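Local coordinates for protein putative acetyltransferase (Streptococcus mutans, PDB 4E2A) that probably transfers an acyl group, most likely acetyl from acetyl-CoA, to an unidentified acceptor, in the manner of the GNAT acetyltransferase family, at residues S36-R41 with I99-K104; I56-E61 with R130-K135; V111-S116 with D124-Q129; L159-L164 with L201-L206. One frame throughout, in Å; residues are numbered along the deposited sequence.

Interaction 1 (S36-R41 with I99-K104)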
# COMPACT_ATOMS: atom_id res chain seq x y z
N SER B 36 21.62 -34.24 -1.69
CA SER B 36 20.95 -34.16 -0.39
C SER B 36 19.50 -34.63 -0.50
O SER B 36 19.10 -35.27 -1.47
CB SER B 36 21.00 -32.73 0.15
OG SER B 36 20.53 -32.65 1.49
N GLN B 37 18.72 -34.31 0.52
CA GLN B 37 17.31 -34.61 0.54
C GLN B 37 16.49 -33.41 0.04
O GLN B 37 15.26 -33.46 -0.01
CB GLN B 37 16.88 -34.98 1.96
CG GLN B 37 17.44 -36.31 2.45
CD GLN B 37 17.10 -37.47 1.52
OE1 GLN B 37 16.52 -37.28 0.45
NE2 GLN B 37 17.47 -38.69 1.93
N VAL B 38 17.19 -32.35 -0.32
CA VAL B 38 16.55 -31.07 -0.62
C VAL B 38 16.50 -30.78 -2.11
O VAL B 38 17.48 -30.95 -2.83
CB VAL B 38 17.26 -29.93 0.10
CG1 VAL B 38 16.65 -28.59 -0.29
CG2 VAL B 38 17.18 -30.14 1.61
N GLU B 39 15.33 -30.32 -2.57
CA GLU B 39 15.15 -29.94 -3.97
C GLU B 39 14.45 -28.59 -4.06
O GLU B 39 13.60 -28.25 -3.24
CB GLU B 39 14.31 -31.00 -4.69
CG GLU B 39 14.10 -30.71 -6.17
CD GLU B 39 13.22 -31.73 -6.86
OE1 GLU B 39 12.72 -32.65 -6.17
OE2 GLU B 39 13.02 -31.61 -8.09
N ILE B 40 14.81 -27.81 -5.07
CA ILE B 40 14.15 -26.55 -5.34
C ILE B 40 13.73 -26.57 -6.79
O ILE B 40 14.55 -26.80 -7.67
CB ILE B 40 15.10 -25.33 -5.13
CG1 ILE B 40 15.55 -25.25 -3.67
CG2 ILE B 40 14.39 -24.01 -5.54
CD1 ILE B 40 16.61 -24.19 -3.41
N ARG B 41 12.45 -26.33 -7.04
CA ARG B 41 11.92 -26.36 -8.40
C ARG B 41 10.61 -25.57 -8.48
O ARG B 41 9.98 -25.28 -7.45
CB ARG B 41 11.69 -27.81 -8.86
CG ARG B 41 10.67 -28.58 -8.02
CD ARG B 41 10.08 -29.80 -8.75
NE ARG B 41 9.29 -30.64 -7.85
CZ ARG B 41 8.01 -30.44 -7.52
NH1 ARG B 41 7.36 -29.40 -8.03
NH2 ARG B 41 7.39 -31.26 -6.69
N ILE B 99 10.60 -25.18 -2.13
CA ILE B 99 11.76 -25.92 -1.67
C ILE B 99 11.21 -27.13 -0.95
O ILE B 99 10.29 -27.02 -0.12
CB ILE B 99 12.73 -25.11 -0.78
CG1 ILE B 99 13.94 -25.98 -0.41
CG2 ILE B 99 12.04 -24.60 0.46
CD1 ILE B 99 15.11 -25.19 0.14
N LEU B 100 11.75 -28.27 -1.27
CA LEU B 100 11.23 -29.53 -0.82
C LEU B 100 12.23 -30.30 0.02
O LEU B 100 13.40 -30.28 -0.23
CB LEU B 100 10.80 -30.38 -1.99
CG LEU B 100 9.64 -29.89 -2.81
CD1 LEU B 100 10.00 -29.46 -4.18
CD2 LEU B 100 8.61 -30.90 -2.81
N MET B 101 11.73 -30.99 1.01
CA MET B 101 12.53 -31.84 1.85
C MET B 101 11.97 -33.26 1.83
O MET B 101 10.86 -33.52 2.21
CB MET B 101 12.58 -31.28 3.26
CG MET B 101 13.11 -32.24 4.24
SD MET B 101 14.79 -31.94 4.45
CE MET B 101 14.68 -31.11 5.95
N SER B 102 12.76 -34.16 1.28
CA SER B 102 12.32 -35.50 1.07
C SER B 102 10.96 -35.57 0.35
O SER B 102 10.15 -36.36 0.67
CB SER B 102 12.26 -36.26 2.39
OG SER B 102 13.54 -36.45 2.96
N GLY B 103 10.76 -34.74 -0.65
CA GLY B 103 9.55 -34.76 -1.47
C GLY B 103 8.37 -33.99 -0.90
O GLY B 103 7.33 -33.85 -1.56
N LYS B 104 8.52 -33.48 0.32
CA LYS B 104 7.48 -32.67 0.96
C LYS B 104 7.78 -31.17 0.85
O LYS B 104 8.89 -30.71 1.18
CB LYS B 104 7.34 -33.03 2.44
CG LYS B 104 6.92 -34.46 2.74
CD LYS B 104 7.01 -34.72 4.25
CE LYS B 104 6.57 -36.11 4.63
NZ LYS B 104 6.53 -36.29 6.12
O HOH W 1 13.14 -33.42 -1.72
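Ile99 sends its CG1 and CD1 across to Ile40 and Val38. CG1 lies 3.7 Å from Ile40 CG1, and CD1 lies 3.8 Å from Val38 CG1. With its CG1 anti to the backbone N (chi1 -177°), Ile99 reaches both neighbours. Branched aliphatic residues suit this face, because helix 142-157 covers it through Leu142, Gln145 and Phe149.

Leu100 is the hydrogen-bonded partner of Glu39. Its N donates to Glu39 O at 2.7 Å, and its O accepts from Glu39 N at 3.0 Å. Its side chain turns to the other face, where CD1 sits over one face of the Arg41 guanidinium, toward the rim, 3.9 Å from Arg41 NE. The leucine thus packs against the flat of the guanidinium, while Arg41 NH1 forms a salt bridge with Glu47 and Glu39 OE2 lies in plane at the edge, in a long salt bridge to NE.

Met101 returns to the isoleucine face, and its SD meets Val38 CG2 at 4.1 Å.

At Ser102 the chain enters a turn, yet Ser102 N still donates to Gln37 O at 2.9 Å. A water donates to the same carbonyl oxygen and accepts from Gly103 N, so two donors grip this oxygen. Gly103 suits its positive phi, where a CB would press on the preceding carbonyl.

Lys104 closes the type I' turn opened by Met101, which joins strands 94-101 and 104-113. The whole is an edge strand laid antiparallel on a tight beta hairpin, the start of the mixed sheet of the GNAT fold.

Interaction 2 (I56-E61 with R130-K135)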
# COMPACT_ATOMS: atom_id res chain seq x y z
N ILE B 56 -1.14 -20.39 2.89
CA ILE B 56 -2.00 -20.03 4.02
C ILE B 56 -1.34 -20.42 5.35
O ILE B 56 -1.31 -19.63 6.31
CB ILE B 56 -3.40 -20.64 3.88
CG1 ILE B 56 -4.16 -19.93 2.75
CG2 ILE B 56 -4.16 -20.53 5.19
CD1 ILE B 56 -5.49 -20.59 2.38
N GLN B 57 -0.79 -21.61 5.40
CA GLN B 57 -0.24 -22.06 6.66
C GLN B 57 0.93 -21.18 7.13
O GLN B 57 1.00 -20.84 8.32
CB GLN B 57 0.16 -23.53 6.63
CG GLN B 57 0.39 -24.04 8.05
CD GLN B 57 0.84 -25.47 8.09
OE1 GLN B 57 1.58 -25.87 8.99
NE2 GLN B 57 0.40 -26.27 7.11
N THR B 58 1.82 -20.80 6.22
CA THR B 58 2.94 -19.93 6.58
C THR B 58 2.48 -18.54 7.00
O THR B 58 3.09 -17.92 7.87
CB THR B 58 4.03 -19.85 5.47
OG1 THR B 58 3.45 -19.44 4.21
CG2 THR B 58 4.68 -21.22 5.28
N PHE B 59 1.40 -18.05 6.39
CA PHE B 59 0.93 -16.71 6.72
C PHE B 59 0.35 -16.73 8.14
O PHE B 59 0.60 -15.84 8.96
CB PHE B 59 -0.11 -16.20 5.70
CG PHE B 59 -0.33 -14.69 5.77
CD1 PHE B 59 -1.29 -14.16 6.62
CD2 PHE B 59 0.42 -13.83 4.98
CE1 PHE B 59 -1.50 -12.78 6.69
CE2 PHE B 59 0.22 -12.44 5.05
CZ PHE B 59 -0.75 -11.92 5.90
N ARG B 60 -0.41 -17.78 8.43
CA ARG B 60 -1.00 -18.02 9.74
C ARG B 60 0.10 -18.14 10.80
O ARG B 60 0.05 -17.46 11.84
CB ARG B 60 -1.81 -19.33 9.66
CG ARG B 60 -2.79 -19.57 10.79
CD ARG B 60 -3.54 -20.90 10.58
NE ARG B 60 -4.28 -20.93 9.33
CZ ARG B 60 -5.60 -20.82 9.23
NH1 ARG B 60 -6.35 -20.68 10.32
NH2 ARG B 60 -6.19 -20.86 8.04
N GLU B 61 1.10 -18.97 10.54
CA GLU B 61 2.25 -19.10 11.45
C GLU B 61 2.97 -17.78 11.72
O GLU B 61 3.42 -17.54 12.84
CB GLU B 61 3.25 -20.12 10.91
CG GLU B 61 2.73 -21.54 10.97
CD GLU B 61 3.64 -22.56 10.28
OE1 GLU B 61 4.61 -22.15 9.59
OE2 GLU B 61 3.36 -23.77 10.43
N ARG B 130 8.26 -12.80 -2.26
CA ARG B 130 7.83 -13.67 -1.17
C ARG B 130 8.83 -14.78 -0.86
O ARG B 130 9.32 -15.46 -1.76
CB ARG B 130 6.49 -14.37 -1.52
CG ARG B 130 5.26 -13.50 -1.48
CD ARG B 130 4.00 -14.30 -1.88
NE ARG B 130 2.89 -13.38 -2.02
CZ ARG B 130 1.88 -13.54 -2.87
NH1 ARG B 130 1.83 -14.60 -3.67
NH2 ARG B 130 0.92 -12.61 -2.91
N LEU B 131 9.09 -14.99 0.43
CA LEU B 131 9.87 -16.16 0.84
C LEU B 131 9.45 -16.59 2.25
O LEU B 131 9.69 -15.87 3.21
CB LEU B 131 11.39 -15.85 0.76
CG LEU B 131 12.39 -17.04 0.75
CD1 LEU B 131 13.84 -16.63 0.47
CD2 LEU B 131 12.33 -17.82 2.06
N TYR B 132 8.82 -17.77 2.34
CA TYR B 132 8.34 -18.35 3.57
C TYR B 132 8.83 -19.77 3.76
O TYR B 132 8.87 -20.56 2.81
CB TYR B 132 6.79 -18.39 3.59
CG TYR B 132 6.10 -17.06 3.72
CD1 TYR B 132 5.73 -16.55 4.97
CD2 TYR B 132 5.79 -16.30 2.59
CE1 TYR B 132 5.08 -15.34 5.07
CE2 TYR B 132 5.14 -15.10 2.69
CZ TYR B 132 4.79 -14.62 3.93
OH TYR B 132 4.14 -13.42 4.03
N ILE B 133 9.20 -20.11 5.00
CA ILE B 133 9.52 -21.49 5.35
C ILE B 133 8.55 -21.92 6.43
O ILE B 133 8.38 -21.21 7.43
CB ILE B 133 10.98 -21.63 5.88
CG1 ILE B 133 12.01 -21.13 4.86
CG2 ILE B 133 11.26 -23.09 6.32
CD1 ILE B 133 12.12 -21.96 3.56
N LEU B 134 7.88 -23.06 6.22
CA LEU B 134 7.08 -23.70 7.28
C LEU B 134 7.84 -23.84 8.62
O LEU B 134 8.99 -24.31 8.65
CB LEU B 134 6.59 -25.08 6.83
CG LEU B 134 5.34 -25.20 5.95
CD1 LEU B 134 5.17 -26.63 5.51
CD2 LEU B 134 4.08 -24.70 6.67
N LYS B 135 7.18 -23.47 9.71
CA LYS B 135 7.80 -23.55 11.03
C LYS B 135 8.37 -24.94 11.33
O LYS B 135 9.43 -25.06 11.94
CB LYS B 135 6.81 -23.17 12.13
CG LYS B 135 7.34 -22.08 13.04
CD LYS B 135 6.47 -20.84 13.00
CE LYS B 135 5.23 -21.03 13.87
NZ LYS B 135 4.62 -19.72 14.28
O HOH W 2 6.11 -20.15 8.80
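Phe59 and Tyr132 lie side by side and point the same way, the tyrosine OH coming obliquely to within 3.9 Å of Phe59 CD2. Phe59 also stacks with Phe75, meets Phe63 and packs on Val196 of the second subunit, while the Tyr132 ring lies against Phe108. This is the GNAT fold's helix 48-63 crossing over its central sheet, here at 80° to strand 130-133.

Thr58 points at the sheet from the middle of the helix. Its OG1, 3.6 Å from Tyr132 CB, approaches the tyrosine obliquely and bonds back to Ile54 O. A small residue that satisfies its own hydroxyl within the helix suits such a buried place. The methyl CG2 meets Leu134 CD2 at 3.8 Å, and the same CD2 also packs on the Gln57 side chain.

The Glu61 carboxylate is met from above its plane: Lys135 N donates to OE1 at 2.9 Å, nearly straight at 169°. Running back along Glu61, the Lys135 chain, bent at chi2 and chi3, brings NZ to the backbone Glu61 O at 2.9 Å instead of the carboxylate. One water donates both to Glu61 OE1, at 2.6 Å, and to Ile133 O.

Interaction 3 (V111-S116 with D124-Q129)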
# COMPACT_ATOMS: atom_id res chain seq x y z
N VAL B 111 9.27 -14.76 -7.29
CA VAL B 111 10.10 -13.71 -7.90
C VAL B 111 9.41 -13.04 -9.10
O VAL B 111 8.62 -13.66 -9.78
CB VAL B 111 11.51 -14.23 -8.29
CG1 VAL B 111 12.31 -14.56 -7.00
CG2 VAL B 111 11.41 -15.45 -9.18
N ASN B 112 9.68 -11.75 -9.33
CA ASN B 112 9.05 -11.01 -10.41
C ASN B 112 10.04 -10.22 -11.26
O ASN B 112 11.09 -9.80 -10.77
CB ASN B 112 8.02 -10.00 -9.88
CG ASN B 112 7.07 -10.57 -8.86
OD1 ASN B 112 6.83 -9.96 -7.82
ND2 ASN B 112 6.48 -11.72 -9.16
N TRP B 113 9.68 -10.00 -12.52
CA TRP B 113 10.38 -9.04 -13.36
C TRP B 113 9.39 -8.44 -14.37
O TRP B 113 8.22 -8.83 -14.40
CB TRP B 113 11.58 -9.68 -14.05
CG TRP B 113 11.23 -10.78 -15.00
CD1 TRP B 113 11.05 -10.66 -16.35
CD2 TRP B 113 11.06 -12.16 -14.69
NE1 TRP B 113 10.76 -11.89 -16.90
CE2 TRP B 113 10.76 -12.83 -15.90
CE3 TRP B 113 11.11 -12.92 -13.51
CZ2 TRP B 113 10.51 -14.21 -15.96
CZ3 TRP B 113 10.87 -14.28 -13.57
CH2 TRP B 113 10.57 -14.91 -14.79
N GLY B 114 9.85 -7.49 -15.20
CA GLY B 114 8.97 -6.83 -16.15
C GLY B 114 7.81 -6.11 -15.47
O GLY B 114 7.99 -5.46 -14.43
N SER B 115 6.62 -6.22 -16.06
CA SER B 115 5.44 -5.53 -15.53
C SER B 115 4.87 -6.24 -14.30
O SER B 115 4.04 -5.68 -13.58
CB SER B 115 4.35 -5.40 -16.61
OG SER B 115 3.92 -6.69 -17.02
N SER B 116 5.33 -7.46 -14.04
CA SER B 116 4.82 -8.22 -12.90
C SER B 116 5.44 -7.81 -11.56
O SER B 116 5.01 -8.28 -10.49
CB SER B 116 4.99 -9.73 -13.13
OG SER B 116 4.19 -10.15 -14.21
N ASP B 124 15.36 -2.59 -15.72
CA ASP B 124 16.09 -3.83 -15.89
C ASP B 124 16.29 -4.55 -14.57
O ASP B 124 17.41 -5.01 -14.28
CB ASP B 124 17.47 -3.57 -16.51
CG ASP B 124 17.45 -3.61 -18.01
OD1 ASP B 124 18.15 -2.78 -18.63
OD2 ASP B 124 16.73 -4.47 -18.56
N ALA B 125 15.21 -4.63 -13.80
CA ALA B 125 15.24 -5.14 -12.42
C ALA B 125 14.43 -6.43 -12.21
O ALA B 125 13.53 -6.74 -12.98
CB ALA B 125 14.78 -4.06 -11.46
N PHE B 126 14.78 -7.13 -11.12
CA PHE B 126 14.25 -8.44 -10.72
C PHE B 126 13.91 -8.33 -9.21
O PHE B 126 14.74 -7.92 -8.41
CB PHE B 126 15.37 -9.47 -10.98
CG PHE B 126 15.02 -10.91 -10.67
CD1 PHE B 126 14.89 -11.84 -11.70
CD2 PHE B 126 14.93 -11.36 -9.37
CE1 PHE B 126 14.61 -13.18 -11.44
CE2 PHE B 126 14.66 -12.71 -9.09
CZ PHE B 126 14.50 -13.62 -10.12
N GLU B 127 12.69 -8.72 -8.85
CA GLU B 127 12.16 -8.53 -7.50
C GLU B 127 12.04 -9.86 -6.75
O GLU B 127 11.52 -10.82 -7.28
CB GLU B 127 10.78 -7.86 -7.55
CG GLU B 127 10.08 -7.78 -6.19
CD GLU B 127 8.62 -7.29 -6.28
OE1 GLU B 127 8.09 -7.14 -7.39
OE2 GLU B 127 8.01 -7.05 -5.22
N ILE B 128 12.53 -9.91 -5.52
CA ILE B 128 12.23 -11.05 -4.65
C ILE B 128 11.06 -10.61 -3.77
O ILE B 128 11.22 -9.74 -2.91
CB ILE B 128 13.46 -11.48 -3.82
CG1 ILE B 128 14.64 -11.79 -4.75
CG2 ILE B 128 13.12 -12.70 -2.98
CD1 ILE B 128 16.01 -11.78 -4.03
N GLN B 129 9.88 -11.18 -4.04
CA GLN B 129 8.63 -10.70 -3.44
C GLN B 129 8.22 -11.47 -2.19
O GLN B 129 7.84 -10.86 -1.18
CB GLN B 129 7.48 -10.74 -4.47
CG GLN B 129 6.14 -10.15 -3.95
CD GLN B 129 4.91 -10.61 -4.75
OE1 GLN B 129 5.01 -11.02 -5.90
NE2 GLN B 129 3.74 -10.52 -4.12
O HOH W 3 12.29 -6.18 -15.45
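Asn112 and Glu127 form the hydrogen-bonded pair of two antiparallel strands. Asn112 N donates to Glu127 O at 2.9 Å, and Glu127 N donates to Asn112 O at 2.7 Å with an almost straight N-H (176°). Both donors lie in the plane of the carbonyl they meet. Weaker CA-H...O contacts flank them, from Val111 CA to Glu127 O and from Phe126 CA to Asn112 O.

Apolar contacts fill the face of Val111, Trp113, Phe126 and Ile128. Phe126, whose CG points away from its own backbone N (chi1 -178°), swings its ring across the strand pair, placing CZ 3.6 Å from Val111 CB and CE1 4.1 Å from Trp113 CE3. Large apolar residues suit the positions of Phe126 and Ile128, which helix 142-157 covers, with Ala154 against Phe126.

Polar side chains take the other face. Glu127 runs beside Asn112, and its OE2 bonds to Thr118 OG1; Gln129 OE1 accepts from Lys110 NZ.

Where the strands part, a water accepts from Gly114 N at 2.8 Å and donates to Ala125 O. Gly114 has a positive phi, which glycine readily adopts. The arrangement is a beta hairpin whose strands 104-113 and 125-133 sit at the centre of the GNAT sheet.

Interaction 4 (L159-L164 with L201-L206)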
# COMPACT_ATOMS: atom_id res chain seq x y z
N LEU B 159 19.42 -9.42 -15.99
CA LEU B 159 18.97 -8.08 -15.62
C LEU B 159 20.06 -7.36 -14.83
O LEU B 159 21.10 -7.95 -14.51
CB LEU B 159 17.64 -8.14 -14.86
CG LEU B 159 16.52 -8.77 -15.70
CD1 LEU B 159 15.31 -9.14 -14.85
CD2 LEU B 159 16.12 -7.84 -16.84
N SER B 160 19.85 -6.08 -14.53
CA SER B 160 20.88 -5.26 -13.90
C SER B 160 20.80 -5.23 -12.37
O SER B 160 21.82 -5.07 -11.72
CB SER B 160 20.89 -3.84 -14.46
OG SER B 160 21.24 -3.86 -15.83
N TRP B 161 19.60 -5.39 -11.82
CA TRP B 161 19.38 -5.25 -10.38
C TRP B 161 18.42 -6.32 -9.83
O TRP B 161 17.49 -6.76 -10.51
CB TRP B 161 18.86 -3.84 -10.02
CG TRP B 161 19.71 -2.73 -10.55
CD1 TRP B 161 19.51 -2.03 -11.70
CD2 TRP B 161 20.91 -2.21 -9.96
NE1 TRP B 161 20.51 -1.10 -11.87
CE2 TRP B 161 21.38 -1.19 -10.81
CE3 TRP B 161 21.62 -2.50 -8.79
CZ2 TRP B 161 22.54 -0.46 -10.53
CZ3 TRP B 161 22.78 -1.77 -8.52
CH2 TRP B 161 23.22 -0.77 -9.39
N VAL B 162 18.68 -6.74 -8.60
CA VAL B 162 17.71 -7.50 -7.83
C VAL B 162 17.40 -6.63 -6.61
O VAL B 162 18.30 -6.02 -6.03
CB VAL B 162 18.26 -8.90 -7.43
CG1 VAL B 162 19.54 -8.76 -6.63
CG2 VAL B 162 17.22 -9.71 -6.64
N TRP B 163 16.12 -6.53 -6.27
CA TRP B 163 15.70 -5.70 -5.16
C TRP B 163 14.63 -6.35 -4.28
O TRP B 163 13.96 -7.31 -4.68
CB TRP B 163 15.20 -4.34 -5.68
CG TRP B 163 13.90 -4.41 -6.42
CD1 TRP B 163 13.73 -4.75 -7.72
CD2 TRP B 163 12.60 -4.13 -5.90
NE1 TRP B 163 12.41 -4.68 -8.05
CE2 TRP B 163 11.69 -4.31 -6.96
CE3 TRP B 163 12.11 -3.73 -4.65
CZ2 TRP B 163 10.31 -4.11 -6.81
CZ3 TRP B 163 10.74 -3.54 -4.50
CH2 TRP B 163 9.86 -3.74 -5.57
N LEU B 164 14.47 -5.82 -3.08
CA LEU B 164 13.42 -6.27 -2.19
C LEU B 164 13.08 -5.13 -1.22
O LEU B 164 13.82 -4.16 -1.11
CB LEU B 164 13.86 -7.53 -1.44
CG LEU B 164 15.23 -7.52 -0.76
CD1 LEU B 164 15.10 -6.80 0.56
CD2 LEU B 164 15.72 -8.94 -0.52
N LEU B 201 13.58 0.29 0.28
CA LEU B 201 13.85 -0.57 -0.86
C LEU B 201 15.35 -0.75 -0.98
O LEU B 201 16.10 0.22 -0.90
CB LEU B 201 13.26 0.02 -2.15
CG LEU B 201 11.73 0.19 -2.16
CD1 LEU B 201 11.02 -1.05 -1.65
CD2 LEU B 201 11.30 1.40 -1.36
N LEU B 202 15.80 -1.99 -1.15
CA LEU B 202 17.23 -2.27 -1.21
C LEU B 202 17.51 -2.97 -2.53
O LEU B 202 16.74 -3.85 -2.94
CB LEU B 202 17.68 -3.18 -0.06
CG LEU B 202 17.07 -2.97 1.33
CD1 LEU B 202 17.62 -4.04 2.30
CD2 LEU B 202 17.37 -1.57 1.84
N LYS B 203 18.60 -2.58 -3.18
CA LYS B 203 19.02 -3.23 -4.41
C LYS B 203 20.44 -3.76 -4.35
O LYS B 203 21.28 -3.25 -3.61
CB LYS B 203 18.88 -2.27 -5.60
CG LYS B 203 19.68 -0.97 -5.49
CD LYS B 203 19.40 -0.11 -6.73
CE LYS B 203 20.61 0.70 -7.14
NZ LYS B 203 20.63 1.96 -6.37
N LYS B 204 20.68 -4.77 -5.18
CA LYS B 204 21.98 -5.38 -5.35
C LYS B 204 22.33 -5.41 -6.83
O LYS B 204 21.58 -5.94 -7.66
CB LYS B 204 22.00 -6.80 -4.80
CG LYS B 204 23.32 -7.54 -5.05
CD LYS B 204 23.20 -9.04 -4.72
CE LYS B 204 24.58 -9.69 -4.46
NZ LYS B 204 24.98 -10.57 -5.56
N SER B 205 23.49 -4.86 -7.15
CA SER B 205 24.01 -4.90 -8.51
C SER B 205 24.19 -6.33 -9.02
O SER B 205 24.85 -7.15 -8.38
CB SER B 205 25.37 -4.19 -8.59
OG SER B 205 25.81 -4.20 -9.94
N LEU B 206 23.63 -6.61 -10.19
CA LEU B 206 23.88 -7.90 -10.84
C LEU B 206 25.04 -7.77 -11.85
O LEU B 206 25.50 -8.76 -12.40
CB LEU B 206 22.61 -8.41 -11.53
CG LEU B 206 21.40 -8.64 -10.61
CD1 LEU B 206 20.17 -9.05 -11.41
CD2 LEU B 206 21.76 -9.72 -9.59
O HOH W 4 24.39 -3.61 -12.14
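Lys203 passes obliquely over one face of the Trp161 indole, in an antiparallel strand pair that belongs to the C-terminal half of the GNAT fold. There the last strand, 195-205, is inserted between 161-167 and 183-192. Lys203 CB starts 3.8 Å from Val162 O. CG reaches Trp161 CE3 at 4.1 Å, and CD comes to 3.9 Å from the same carbon. CE then lies over the face of the six-membered ring, 3.6 Å from its centroid and 14° off the normal, a CH-pi contact. NZ follows over the same face at 5.0 Å from the centroid, a longer cation-pi contact. Bends at chi3 and chi4 put the tip there. A lysine suits the place because its methylenes can cover an aromatic face while its charge stays at the end.

Beneath this pair the backbones are tied by five hydrogen bonds, two between Val162 and Lys204, two between Leu164 and Leu202, and one from Leu206 N to Ser160 O. On the face turned to helix 142-157, Val162 CG1 touches both Lys204 CB and, at 3.8 Å, Leu206 CD2. Leu164 CD1 meets Leu202 CD1 further along that face.

The other face of the Trp161 ring has a water above it, offset toward the rim; this water donates to Ser160 O and lies 2.7 Å from Ser205 OG.

From the N terminus, the chain opens interaction 1 at 36-41 and interaction 2 at 56-61 before 99-104 closes the first, so the two loops cross; they touch where Ile99 packs on Ile133. Interaction 3 opens at 111-116 and closes at 124-129, nested inside the loop that 130-135 then closes for interaction 2. Interaction 4 follows in series, pairing 159-164 with 201-206. Interaction 1 ties the first strand to one side of the sheet, interaction 2 lays helix 48-63 on its middle, and interactions 3 and 4 join through Asp124 and Phe126, whose backbones meet Ser160 and Trp161, carrying the sheet to the C terminus.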